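Local coordinates for envelopment polyprotein (Bovine Schmallenberg virus BH80/Germany/2011, PDB 7A56) that acts as the class II membrane fusion glycoprotein Gc of an orthobunyavirus, probably merging the viral envelope with a host-cell membrane during entry, at residues A35-M40 with S223-L228; F100-Y105 with I340-F345; P45-P50 with A207-C212; K198-C203 with S213-L218. One frame throughout, in Å; residues are numbered along the deposited sequence.

Contact 1 of 4, residues A35-M40 with S223-L228; sequences ANDLTM and SDRIQL
Asp37, near the C-terminal end of helix 23-40, meets Asp224 and Arg225 in the turn that leads into strand 226-231, and its carboxylate carries the polar half of the contact. Two bonds come from the turn's backbone: Asp224 N donates to Asp37 OD1 (3.0 Å) and Arg225 N to Asp37 OD2 (2.9 Å), each on the syn lone pair, so that the two oxygens read consecutive amides. CG of Asp37 stands anti to its backbone N (chi1 -168°), which carries it toward the turn.

The ionic component is a salt bridge from Arg225 NH1 to Asp37 OD2, 2.9 Å long. It reaches the oxygen from above the carboxylate plane, while OD2 lies close to the guanidinium plane at its edge; the two planes stand 79° apart. Asp224 adds a negative charge close by, its OD2 3.7 Å from Asp37 OD1.

Apolar contact is slighter. Leu38 CD2 rests 3.7 Å from Ser223 OG and more loosely on Ile226 CD1, while Ile204 of strand 197-206 touches both Leu38 and Ile226. Ser223 OG itself turns back to donate to Ile226 O (2.7 Å), which bridges the turn from within.

Three donors thus grip one buried carboxylate, two of them sharing OD2, an environment that would favour the charged form of Asp37 and partly offset the repulsion from Asp224.

Contact 2 of 4, residues F100-Y105 with I340-F345; sequences FSIIIY and IMLGDF
Ile102 and Leu342 reach toward each other tip to tip, their CD1 methyls 3.9 Å apart, across the gap between two strands whose axes lie 11.1 Å from one another. The same Ile102 CD1 also touches Ile340 CG2 at 4.1 Å, but here the side chains slide past each other in opposite directions, so one terminal methyl serves two partners in different ways. The chi2 of Ile102, 177°, carries CD1 outward in an extended chain and lets it span the distance. To one side of this pair, Phe100 brings CZ to Leu342 CD1 at 4.3 Å, the methyl approaching the ring obliquely. To the other, Ile104 CD1 lies 4.4 Å from Ile340 CD1.

All four contacts are made by methyl groups or, in Phe100, by the ring atom CZ, and the layer continues beyond them: Ile204 of strand 197-206 lies against Ile102 and Ile104, Ile75 of strand 70-80 against Ile340, and helix 23-40 against Phe100. Strands 98-134 and 335-343 belong to different sheets and run nearly antiparallel, at 160°. Their facing hydrophobic side chains and wide separation are those of a beta sandwich, the layered architecture familiar from domain I of class II fusion proteins.

Contact 3 of 4, residues P45-P50 with A207-C212; sequences PLKNLP and AHESFC
A short antiparallel beta ladder joins Pro45 and Leu46 of strand 44-46 to Phe211 and Ser210 of strand 209-214. Leu46 and Ser210 form the hydrogen-bonded pair: Leu46 N donates to Ser210 O (2.8 Å) and Ser210 N returns to Leu46 O (3.0 Å), both bonds nearly straight. Pro45 and Phe211 make the adjoining non-hydrogen-bonded pair, a position that suits a proline, which has no N-H to offer; its CA instead gives a CA-H...O contact to Ser210 O. On their face of the ladder, Pro45 CB meets Phe211 CE1 at 3.9 Å, oblique to the ring.

The face of Leu46 and Ser210 is made differently. Both methyls of Leu46 touch Cys212 SG, CD2 at 3.8 Å, and Leu49 CD1 comes 3.8 Å from Ser210 CB. Ser210 OG has its polar partner elsewhere, in Thr205 OG1.

Past the ladder the chains part, but Lys47 folds back. Its chain bends at chi2, chi3 and chi4 (86°), the last of which turns NZ to Glu209 OE2, a salt bridge of 2.9 Å that crosses the extended glutamate chain. A water molecule then bridges the widening gap, accepting from Asn48 N and donating to His208 O (2.7 Å).

Strand 209-214 is itself the second strand of a hairpin with 197-206, to which the disulfide of Cys212 with Cys203 ties it; helix 23-40 lies over Phe211, and Arg107 of strand 98-134 touches Leu46 and Leu49 on the other face.

Contact 4 of 4, residues K198-C203 with S213-L218; sequences KDVEVC and STVDVL
Val202 and Ser213 exchange a reciprocal pair of backbone hydrogen bonds, Val202 N to Ser213 O at 3.0 Å and Ser213 N to Val202 O at 2.9 Å. Two residues further along each segment, Val215 N donates to Val200 O, also at 3.0 Å. The second link of the same two residues runs through a water, which accepts from Val200 N and donates to Val215 O (2.9 Å).

Between the direct bonds sits the non-hydrogen-bonded pair of Glu201 and Thr214, whose CA atoms approach to 4.1 Å. The Thr214 CA-H points at Val200 O, and the Glu201 CA-H at Ser213 O. This is the antiparallel beta hairpin of strands 197-206 and 209-214, with the Cys203-Cys212 disulfide spanning it just beyond the pairs described. On the face of Glu201, the carboxylate is held by a salt bridge to Arg108 of strand 98-134, while Glu201 CG packs 3.6 Å from Ser213 O.

On the opposite face, beside Ser213, three valines meet. Val215 CG1, set between its own backbone N and carbonyl carbon (chi1 63°), touches Val200 CG1 at 3.8 Å and Val202 CG1 at 3.9 Å. Val200 and Val215 lie side by side, pointing the same way, and Val202 crosses Val215 at a slant; Leu221 and Ile230 cover this valine cluster.

The four contacts cluster in one end of an elongated chain, their centres 11 to 20 Å apart, and, apart from the hairpin of contact 4, join segments more than 150 residues apart. Contacts 1 and 2 are the closest pair and share a sheet, strands 226-231 and 335-343 being neighbours in it. Contacts 3 and 4 share strand 209-214, and Phe211 of contact 3 packs beneath the helix of contact 1. Contact 2 meets contact 4 where strand 98-134 pairs with strand 197-206. Along the chain the order is 35-40, 45-50, 100-105, 198-203, 207-212, 213-218, 223-228, 340-345, so early and late segments interlock, and the N-terminal helix and strand are bound into the beta framework of this postfusion structure.

Contact 1 of 4, residues A35-M40 with S223-L228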
loop_
_atom_site.group_PDB
_atom_site.type_symbol
_atom_site.label_atom_id
_atom_site.label_comp_id
_atom_site.label_asym_id
_atom_site.label_seq_id
_atom_site.Cartn_x
_atom_site.Cartn_y
_atom_site.Cartn_z
ATOM N N ALA A 35 31.421 15.333 -23.060
ATOM C CA ALA A 35 31.482 13.881 -23.180
ATOM C C ALA A 35 32.623 13.336 -22.352
ATOM O O ALA A 35 32.477 12.314 -21.668
ATOM C CB ALA A 35 31.657 13.443 -24.648
ATOM N N ASN A 36 33.777 14.019 -22.396
ATOM C CA ASN A 36 34.925 13.495 -21.679
ATOM C C ASN A 36 34.709 13.561 -20.173
ATOM O O ASN A 36 35.105 12.650 -19.437
ATOM C CB ASN A 36 36.167 14.278 -22.099
ATOM C CG ASN A 36 37.334 14.014 -21.209
ATOM O OD1 ASN A 36 37.894 12.923 -21.223
ATOM N ND2 ASN A 36 37.703 15.005 -20.394
ATOM N N ASP A 37 34.111 14.654 -19.700
ATOM C CA ASP A 37 33.769 14.827 -18.283
ATOM C C ASP A 37 32.841 13.716 -17.809
ATOM O O ASP A 37 33.051 13.079 -16.757
ATOM C CB ASP A 37 33.096 16.204 -18.162
ATOM C CG ASP A 37 32.922 16.710 -16.740
ATOM O OD1 ASP A 37 33.280 16.027 -15.753
ATOM O OD2 ASP A 37 32.369 17.830 -16.611
ATOM N N LEU A 38 31.790 13.477 -18.582
ATOM C CA LEU A 38 30.806 12.450 -18.202
ATOM C C LEU A 38 31.435 11.069 -18.193
ATOM O O LEU A 38 31.274 10.294 -17.237
ATOM C CB LEU A 38 29.621 12.526 -19.158
ATOM C CG LEU A 38 28.733 13.794 -19.034
ATOM C CD1 LEU A 38 27.598 13.722 -20.032
ATOM C CD2 LEU A 38 28.104 13.946 -17.651
ATOM N N THR A 39 32.187 10.753 -19.236
ATOM C CA THR A 39 32.822 9.438 -19.313
ATOM C C THR A 39 33.818 9.233 -18.183
ATOM O O THR A 39 33.963 8.128 -17.669
ATOM C CB THR A 39 33.541 9.299 -20.661
ATOM O OG1 THR A 39 32.578 9.399 -21.718
ATOM C CG2 THR A 39 34.262 7.971 -20.743
ATOM N N MET A 40 34.579 10.273 -17.835
ATOM C CA MET A 40 35.547 10.171 -16.749
ATOM C C MET A 40 34.874 10.025 -15.410
ATOM O O MET A 40 35.484 9.506 -14.469
ATOM C CB MET A 40 36.470 11.429 -16.735
ATOM C CG MET A 40 37.514 11.501 -17.846
ATOM S SD MET A 40 39.002 10.475 -17.609
ATOM C CE MET A 40 38.499 8.932 -18.385
ATOM N N SER A 223 29.554 15.079 -12.024
ATOM C CA SER A 223 30.669 15.383 -12.901
ATOM C C SER A 223 31.016 16.848 -12.663
ATOM O O SER A 223 30.349 17.531 -11.864
ATOM C CB SER A 223 30.327 15.115 -14.379
ATOM O OG SER A 223 29.296 16.001 -14.836
ATOM N N ASP A 224 32.030 17.351 -13.373
ATOM C CA ASP A 224 32.428 18.744 -13.158
ATOM C C ASP A 224 31.361 19.705 -13.657
ATOM O O ASP A 224 31.019 20.671 -12.973
ATOM C CB ASP A 224 33.768 19.030 -13.840
ATOM C CG ASP A 224 34.896 18.240 -13.220
ATOM O OD1 ASP A 224 34.809 17.937 -12.011
ATOM O OD2 ASP A 224 35.839 17.896 -13.926
ATOM N N ARG A 225 30.810 19.448 -14.842
ATOM C CA ARG A 225 29.835 20.356 -15.447
ATOM C C ARG A 225 28.382 20.037 -15.107
ATOM O O ARG A 225 27.528 20.955 -15.095
ATOM C CB ARG A 225 30.001 20.312 -16.969
ATOM C CG ARG A 225 31.351 20.892 -17.429
ATOM C CD ARG A 225 31.691 20.386 -18.823
ATOM N NE ARG A 225 32.937 20.989 -19.256
ATOM C CZ ARG A 225 34.141 20.560 -18.884
ATOM N NH1 ARG A 225 34.254 19.498 -18.107
ATOM N NH2 ARG A 225 35.244 21.205 -19.310
ATOM N N ILE A 226 28.051 18.765 -14.871
ATOM C CA ILE A 226 26.646 18.376 -14.729
ATOM C C ILE A 226 26.456 17.508 -13.499
ATOM O O ILE A 226 27.193 16.534 -13.280
ATOM C CB ILE A 226 26.115 17.649 -15.979
ATOM C CG1 ILE A 226 26.320 18.520 -17.250
ATOM C CG2 ILE A 226 24.625 17.194 -15.734
ATOM C CD1 ILE A 226 26.078 17.687 -18.525
ATOM N N GLN A 227 25.515 17.902 -12.652
ATOM C CA GLN A 227 25.164 17.065 -11.509
ATOM C C GLN A 227 23.695 16.679 -11.595
ATOM O O GLN A 227 22.850 17.484 -12.007
ATOM C CB GLN A 227 25.458 17.803 -10.169
ATOM C CG GLN A 227 26.927 18.126 -9.945
ATOM C CD GLN A 227 27.227 19.435 -10.395
ATOM O OE1 GLN A 227 26.521 20.396 -10.034
ATOM N NE2 GLN A 227 28.299 19.552 -11.221
ATOM N N LEU A 228 23.370 15.445 -11.170
ATOM C CA LEU A 228 21.981 15.044 -11.122
ATOM C C LEU A 228 21.740 14.245 -9.845
ATOM O O LEU A 228 22.659 13.614 -9.317
ATOM C CB LEU A 228 21.566 14.160 -12.334
ATOM C CG LEU A 228 21.887 14.626 -13.770
ATOM C CD1 LEU A 228 23.215 13.999 -14.133
ATOM C CD2 LEU A 228 20.772 14.206 -14.747
#

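Contact 2 of 4, residues F100-Y105 with I340-F345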
loop_
_atom_site.group_PDB
_atom_site.type_symbol
_atom_site.label_atom_id
_atom_site.label_comp_id
_atom_site.label_asym_id
_atom_site.label_seq_id
_atom_site.Cartn_x
_atom_site.Cartn_y
_atom_site.Cartn_z
ATOM N N PHE A 100 24.051 24.538 -29.105
ATOM C CA PHE A 100 23.605 23.146 -29.197
ATOM C C PHE A 100 22.654 22.882 -28.051
ATOM O O PHE A 100 22.393 23.761 -27.233
ATOM C CB PHE A 100 24.772 22.137 -29.208
ATOM C CG PHE A 100 25.638 22.179 -27.964
ATOM C CD1 PHE A 100 26.707 23.056 -27.898
ATOM C CD2 PHE A 100 25.405 21.312 -26.904
ATOM C CE1 PHE A 100 27.508 23.124 -26.791
ATOM C CE2 PHE A 100 26.196 21.376 -25.746
ATOM C CZ PHE A 100 27.271 22.282 -25.707
ATOM N N SER A 101 22.172 21.636 -27.965
ATOM C CA SER A 101 21.197 21.270 -26.952
ATOM C C SER A 101 21.712 20.100 -26.110
ATOM O O SER A 101 22.489 19.257 -26.586
ATOM C CB SER A 101 19.863 20.912 -27.591
ATOM O OG SER A 101 19.965 19.626 -28.155
ATOM N N ILE A 102 21.342 20.133 -24.830
ATOM C CA ILE A 102 21.538 19.036 -23.886
ATOM C C ILE A 102 20.150 18.595 -23.468
ATOM O O ILE A 102 19.341 19.428 -23.037
ATOM C CB ILE A 102 22.362 19.482 -22.665
ATOM C CG1 ILE A 102 23.781 19.929 -23.090
ATOM C CG2 ILE A 102 22.450 18.402 -21.623
ATOM C CD1 ILE A 102 24.643 20.457 -21.931
ATOM N N ILE A 103 19.886 17.297 -23.556
ATOM C CA ILE A 103 18.600 16.718 -23.164
ATOM C C ILE A 103 18.831 15.887 -21.910
ATOM O O ILE A 103 19.799 15.116 -21.844
ATOM C CB ILE A 103 18.026 15.893 -24.327
ATOM C CG1 ILE A 103 17.575 16.848 -25.460
ATOM C CG2 ILE A 103 16.851 14.954 -23.906
ATOM C CD1 ILE A 103 17.400 16.100 -26.811
ATOM N N ILE A 104 18.008 16.101 -20.884
ATOM C CA ILE A 104 18.006 15.239 -19.705
ATOM C C ILE A 104 16.922 14.172 -19.899
ATOM O O ILE A 104 15.728 14.496 -20.005
ATOM C CB ILE A 104 17.751 16.043 -18.420
ATOM C CG1 ILE A 104 18.693 17.267 -18.296
ATOM C CG2 ILE A 104 17.707 15.111 -17.165
ATOM C CD1 ILE A 104 20.188 16.848 -18.199
ATOM N N TYR A 105 17.326 12.897 -19.978
ATOM C CA TYR A 105 16.415 11.864 -20.507
ATOM C C TYR A 105 16.287 10.766 -19.456
ATOM O O TYR A 105 17.299 10.168 -19.070
ATOM C CB TYR A 105 16.960 11.366 -21.860
ATOM C CG TYR A 105 16.452 10.006 -22.341
ATOM C CD1 TYR A 105 15.132 9.641 -22.188
ATOM C CD2 TYR A 105 17.302 9.126 -22.972
ATOM C CE1 TYR A 105 14.665 8.358 -22.628
ATOM C CE2 TYR A 105 16.875 7.871 -23.422
ATOM C CZ TYR A 105 15.565 7.506 -23.251
ATOM O OH TYR A 105 15.204 6.294 -23.710
ATOM N N ILE A 340 23.534 22.269 -14.730
ATOM C CA ILE A 340 24.475 22.299 -15.852
ATOM C C ILE A 340 25.225 23.633 -15.789
ATOM O O ILE A 340 24.591 24.688 -15.646
ATOM C CB ILE A 340 23.742 22.176 -17.204
ATOM C CG1 ILE A 340 23.023 20.812 -17.336
ATOM C CG2 ILE A 340 24.708 22.448 -18.394
ATOM C CD1 ILE A 340 21.808 20.942 -18.294
ATOM N N MET A 341 26.559 23.559 -15.774
ATOM C CA MET A 341 27.466 24.727 -15.668
ATOM C C MET A 341 28.613 24.527 -16.646
ATOM O O MET A 341 29.579 23.814 -16.330
ATOM C CB MET A 341 27.978 24.837 -14.237
ATOM C CG MET A 341 28.898 26.096 -13.953
ATOM S SD MET A 341 28.783 26.405 -12.170
ATOM C CE MET A 341 28.974 28.196 -12.135
ATOM N N LEU A 342 28.526 25.174 -17.822
ATOM C CA LEU A 342 29.499 24.955 -18.886
ATOM C C LEU A 342 30.539 26.078 -18.990
ATOM O O LEU A 342 31.530 25.928 -19.715
ATOM C CB LEU A 342 28.777 24.800 -20.232
ATOM C CG LEU A 342 27.674 23.742 -20.241
ATOM C CD1 LEU A 342 27.031 23.508 -21.638
ATOM C CD2 LEU A 342 28.237 22.432 -19.744
ATOM N N GLY A 343 30.334 27.185 -18.322
ATOM C CA GLY A 343 31.174 28.357 -18.625
ATOM C C GLY A 343 30.294 29.561 -18.873
ATOM O O GLY A 343 29.216 29.641 -18.287
ATOM N N ASP A 344 30.699 30.488 -19.749
ATOM C CA ASP A 344 29.986 31.750 -19.934
ATOM C C ASP A 344 28.938 31.620 -21.032
ATOM O O ASP A 344 29.157 31.966 -22.201
ATOM C CB ASP A 344 31.006 32.859 -20.239
ATOM C CG ASP A 344 30.370 34.233 -20.446
ATOM O OD1 ASP A 344 29.264 34.525 -19.927
ATOM O OD2 ASP A 344 31.027 35.060 -21.116
ATOM N N PHE A 345 27.770 31.075 -20.651
ATOM C CA PHE A 345 26.712 30.786 -21.604
ATOM C C PHE A 345 25.367 31.280 -21.091
ATOM O O PHE A 345 25.194 31.561 -19.903
ATOM C CB PHE A 345 26.668 29.279 -21.893
ATOM C CG PHE A 345 27.928 28.792 -22.494
ATOM C CD1 PHE A 345 28.188 29.005 -23.830
ATOM C CD2 PHE A 345 28.883 28.195 -21.721
ATOM C CE1 PHE A 345 29.356 28.586 -24.398
ATOM C CE2 PHE A 345 30.074 27.780 -22.289
ATOM C CZ PHE A 345 30.296 27.956 -23.631
#

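Contact 3 of 4, residues P45-P50 with A207-C212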
loop_
_atom_site.group_PDB
_atom_site.type_symbol
_atom_site.label_atom_id
_atom_site.label_comp_id
_atom_site.label_asym_id
_atom_site.label_seq_id
_atom_site.Cartn_x
_atom_site.Cartn_y
_atom_site.Cartn_z
ATOM N N PRO A 45 28.651 5.500 -22.307
ATOM C CA PRO A 45 28.225 6.065 -23.612
ATOM C C PRO A 45 27.324 5.094 -24.382
ATOM O O PRO A 45 27.636 3.897 -24.515
ATOM C CB PRO A 45 29.547 6.319 -24.359
ATOM C CG PRO A 45 30.621 5.937 -23.441
ATOM C CD PRO A 45 30.050 5.038 -22.387
ATOM N N LEU A 46 26.161 5.593 -24.807
ATOM C CA LEU A 46 25.208 4.810 -25.618
ATOM C C LEU A 46 25.103 5.448 -27.010
ATOM O O LEU A 46 25.126 6.684 -27.161
ATOM C CB LEU A 46 23.802 4.710 -24.986
ATOM C CG LEU A 46 23.577 3.558 -23.984
ATOM C CD1 LEU A 46 24.529 3.793 -22.841
ATOM C CD2 LEU A 46 22.154 3.637 -23.465
ATOM N N LYS A 47 25.020 4.598 -28.033
ATOM C CA LYS A 47 25.044 5.108 -29.398
ATOM C C LYS A 47 23.860 4.508 -30.154
ATOM O O LYS A 47 23.349 3.437 -29.807
ATOM C CB LYS A 47 26.410 4.803 -30.094
ATOM C CG LYS A 47 27.526 5.919 -29.786
ATOM C CD LYS A 47 28.458 6.218 -30.976
ATOM C CE LYS A 47 28.736 7.723 -31.221
ATOM N NZ LYS A 47 29.885 8.262 -30.399
ATOM N N ASN A 48 23.458 5.186 -31.238
ATOM C CA ASN A 48 22.406 4.689 -32.128
ATOM C C ASN A 48 21.091 4.457 -31.385
ATOM O O ASN A 48 20.387 3.472 -31.636
ATOM C CB ASN A 48 22.825 3.406 -32.855
ATOM C CG ASN A 48 22.095 3.254 -34.166
ATOM O OD1 ASN A 48 21.832 4.257 -34.829
ATOM N ND2 ASN A 48 21.728 2.028 -34.530
ATOM N N LEU A 49 20.768 5.353 -30.450
ATOM C CA LEU A 49 19.483 5.251 -29.781
ATOM C C LEU A 49 18.356 5.773 -30.679
ATOM O O LEU A 49 18.600 6.554 -31.584
ATOM C CB LEU A 49 19.520 6.008 -28.467
ATOM C CG LEU A 49 20.383 5.451 -27.328
ATOM C CD1 LEU A 49 20.253 6.269 -26.019
ATOM C CD2 LEU A 49 20.020 3.988 -27.015
ATOM N N PRO A 50 17.115 5.328 -30.471
ATOM C CA PRO A 50 15.970 5.957 -31.150
ATOM C C PRO A 50 15.873 7.452 -30.870
ATOM O O PRO A 50 16.510 7.998 -29.951
ATOM C CB PRO A 50 14.752 5.246 -30.550
ATOM C CG PRO A 50 15.281 4.012 -29.929
ATOM C CD PRO A 50 16.686 4.290 -29.517
ATOM N N ALA A 207 23.879 15.441 -29.254
ATOM C CA ALA A 207 23.690 15.022 -30.642
ATOM C C ALA A 207 24.347 13.666 -30.919
ATOM O O ALA A 207 25.555 13.486 -30.722
ATOM C CB ALA A 207 24.257 16.090 -31.582
ATOM N N HIS A 208 23.542 12.714 -31.356
ATOM C CA HIS A 208 23.998 11.355 -31.644
ATOM C C HIS A 208 24.907 10.717 -30.587
ATOM O O HIS A 208 25.671 9.793 -30.911
ATOM C CB HIS A 208 24.732 11.312 -32.986
ATOM C CG HIS A 208 23.928 11.846 -34.132
ATOM N ND1 HIS A 208 22.824 11.189 -34.641
ATOM C CD2 HIS A 208 24.073 12.974 -34.872
ATOM C CE1 HIS A 208 22.319 11.893 -35.640
ATOM N NE2 HIS A 208 23.063 12.976 -35.805
ATOM N N GLU A 209 24.871 11.189 -29.339
ATOM C CA GLU A 209 25.502 10.389 -28.294
ATOM C C GLU A 209 24.776 10.608 -26.977
ATOM O O GLU A 209 24.406 11.739 -26.637
ATOM C CB GLU A 209 27.001 10.719 -28.157
ATOM C CG GLU A 209 27.784 9.573 -27.457
ATOM C CD GLU A 209 29.307 9.595 -27.746
ATOM O OE1 GLU A 209 29.801 10.670 -28.202
ATOM O OE2 GLU A 209 29.979 8.520 -27.517
ATOM N N SER A 210 24.577 9.530 -26.227
ATOM C CA SER A 210 24.002 9.647 -24.896
ATOM C C SER A 210 24.969 9.097 -23.841
ATOM O O SER A 210 25.817 8.254 -24.136
ATOM C CB SER A 210 22.632 8.906 -24.810
ATOM O OG SER A 210 21.567 9.725 -25.298
ATOM N N PHE A 211 24.878 9.636 -22.628
ATOM C CA PHE A 211 25.712 9.232 -21.501
ATOM C C PHE A 211 24.821 8.913 -20.316
ATOM O O PHE A 211 24.141 9.796 -19.784
ATOM C CB PHE A 211 26.724 10.340 -21.168
ATOM C CG PHE A 211 27.655 10.620 -22.309
ATOM C CD1 PHE A 211 28.817 9.864 -22.484
ATOM C CD2 PHE A 211 27.338 11.587 -23.260
ATOM C CE1 PHE A 211 29.647 10.093 -23.559
ATOM C CE2 PHE A 211 28.188 11.840 -24.330
ATOM C CZ PHE A 211 29.337 11.078 -24.493
ATOM N N CYS A 212 24.812 7.646 -19.898
ATOM C CA CYS A 212 23.751 7.161 -19.038
ATOM C C CYS A 212 24.291 6.544 -17.759
ATOM O O CYS A 212 25.412 6.052 -17.723
ATOM C CB CYS A 212 22.908 6.082 -19.746
ATOM S SG CYS A 212 22.207 6.689 -21.276
HETATM O O HOH W 1 24.423 7.731 -32.167
#

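Contact 4 of 4, residues K198-C203 with S213-L218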
loop_
_atom_site.group_PDB
_atom_site.type_symbol
_atom_site.label_atom_id
_atom_site.label_comp_id
_atom_site.label_asym_id
_atom_site.label_seq_id
_atom_site.Cartn_x
_atom_site.Cartn_y
_atom_site.Cartn_z
ATOM N N LYS A 198 13.245 0.436 -6.754
ATOM C CA LYS A 198 13.204 1.180 -7.995
ATOM C C LYS A 198 14.442 0.892 -8.816
ATOM O O LYS A 198 15.534 0.674 -8.282
ATOM C CB LYS A 198 13.167 2.692 -7.707
ATOM C CG LYS A 198 12.064 3.051 -6.763
ATOM C CD LYS A 198 12.078 4.520 -6.517
ATOM C CE LYS A 198 11.024 4.796 -5.488
ATOM N NZ LYS A 198 11.568 4.635 -4.035
ATOM N N ASP A 199 14.265 0.882 -10.134
ATOM C CA ASP A 199 15.371 0.768 -11.070
ATOM C C ASP A 199 15.255 1.960 -12.030
ATOM O O ASP A 199 14.358 1.974 -12.887
ATOM C CB ASP A 199 15.277 -0.589 -11.781
ATOM C CG ASP A 199 16.362 -0.793 -12.849
ATOM O OD1 ASP A 199 17.261 0.058 -13.010
ATOM O OD2 ASP A 199 16.315 -1.833 -13.540
ATOM N N VAL A 200 16.131 2.966 -11.861
ATOM C CA VAL A 200 16.022 4.239 -12.588
ATOM C C VAL A 200 17.343 4.493 -13.289
ATOM O O VAL A 200 18.420 4.436 -12.666
ATOM C CB VAL A 200 15.656 5.428 -11.665
ATOM C CG1 VAL A 200 15.631 6.778 -12.441
ATOM C CG2 VAL A 200 14.313 5.183 -11.013
ATOM N N GLU A 201 17.261 4.763 -14.587
ATOM C CA GLU A 201 18.429 5.141 -15.349
ATOM C C GLU A 201 18.160 6.479 -16.003
ATOM O O GLU A 201 17.102 6.686 -16.617
ATOM C CB GLU A 201 18.744 4.068 -16.386
ATOM C CG GLU A 201 19.981 4.408 -17.288
ATOM C CD GLU A 201 20.091 3.414 -18.443
ATOM O OE1 GLU A 201 19.035 3.028 -18.997
ATOM O OE2 GLU A 201 21.206 2.998 -18.768
ATOM N N VAL A 202 19.162 7.359 -15.957
ATOM C CA VAL A 202 19.005 8.702 -16.521
ATOM C C VAL A 202 20.186 8.981 -17.427
ATOM O O VAL A 202 21.284 8.459 -17.210
ATOM C CB VAL A 202 18.911 9.788 -15.427
ATOM C CG1 VAL A 202 17.728 9.507 -14.506
ATOM C CG2 VAL A 202 20.212 9.891 -14.673
ATOM N N CYS A 203 19.943 9.752 -18.501
ATOM C CA CYS A 203 20.963 9.989 -19.512
ATOM C C CYS A 203 21.101 11.482 -19.778
ATOM O O CYS A 203 20.139 12.243 -19.676
ATOM C CB CYS A 203 20.669 9.333 -20.893
ATOM S SG CYS A 203 20.418 7.518 -20.774
ATOM N N SER A 213 23.469 6.555 -16.726
ATOM C CA SER A 213 23.845 5.852 -15.498
ATOM C C SER A 213 22.603 5.545 -14.679
ATOM O O SER A 213 21.628 6.329 -14.678
ATOM C CB SER A 213 24.818 6.736 -14.678
ATOM O OG SER A 213 25.106 6.098 -13.449
ATOM N N THR A 214 22.638 4.414 -13.954
ATOM C CA THR A 214 21.589 4.215 -12.961
ATOM C C THR A 214 21.809 5.276 -11.885
ATOM O O THR A 214 22.925 5.774 -11.713
ATOM C CB THR A 214 21.612 2.775 -12.376
ATOM O OG1 THR A 214 22.919 2.462 -11.951
ATOM C CG2 THR A 214 21.301 1.782 -13.428
ATOM N N VAL A 215 20.733 5.683 -11.226
ATOM C CA VAL A 215 20.810 6.672 -10.163
ATOM C C VAL A 215 19.965 6.156 -9.001
ATOM O O VAL A 215 18.838 5.704 -9.208
ATOM C CB VAL A 215 20.341 8.068 -10.642
ATOM C CG1 VAL A 215 18.884 8.074 -11.051
ATOM C CG2 VAL A 215 20.631 9.159 -9.595
ATOM N N ASP A 216 20.514 6.185 -7.795
ATOM C CA ASP A 216 19.697 5.882 -6.629
ATOM C C ASP A 216 19.906 6.948 -5.564
ATOM O O ASP A 216 20.816 7.792 -5.658
ATOM C CB ASP A 216 19.958 4.477 -6.073
ATOM C CG ASP A 216 21.370 4.238 -5.742
ATOM O OD1 ASP A 216 21.946 5.048 -4.974
ATOM O OD2 ASP A 216 21.896 3.215 -6.248
ATOM N N VAL A 217 19.020 6.912 -4.570
ATOM C CA VAL A 217 18.787 8.071 -3.697
ATOM C C VAL A 217 20.006 8.398 -2.828
ATOM O O VAL A 217 20.235 9.570 -2.505
ATOM C CB VAL A 217 17.504 7.823 -2.862
ATOM C CG1 VAL A 217 17.699 6.671 -1.885
ATOM C CG2 VAL A 217 17.078 9.095 -2.012
ATOM N N LEU A 218 20.846 7.411 -2.464
ATOM C CA LEU A 218 22.033 7.758 -1.659
ATOM C C LEU A 218 23.184 8.334 -2.457
ATOM O O LEU A 218 24.117 8.911 -1.845
ATOM C CB LEU A 218 22.571 6.520 -0.875
ATOM C CG LEU A 218 21.724 5.924 0.273
ATOM C CD1 LEU A 218 22.500 4.760 0.939
ATOM C CD2 LEU A 218 21.497 7.002 1.303
HETATM O O HOH W 2 17.927 2.974 -9.658
#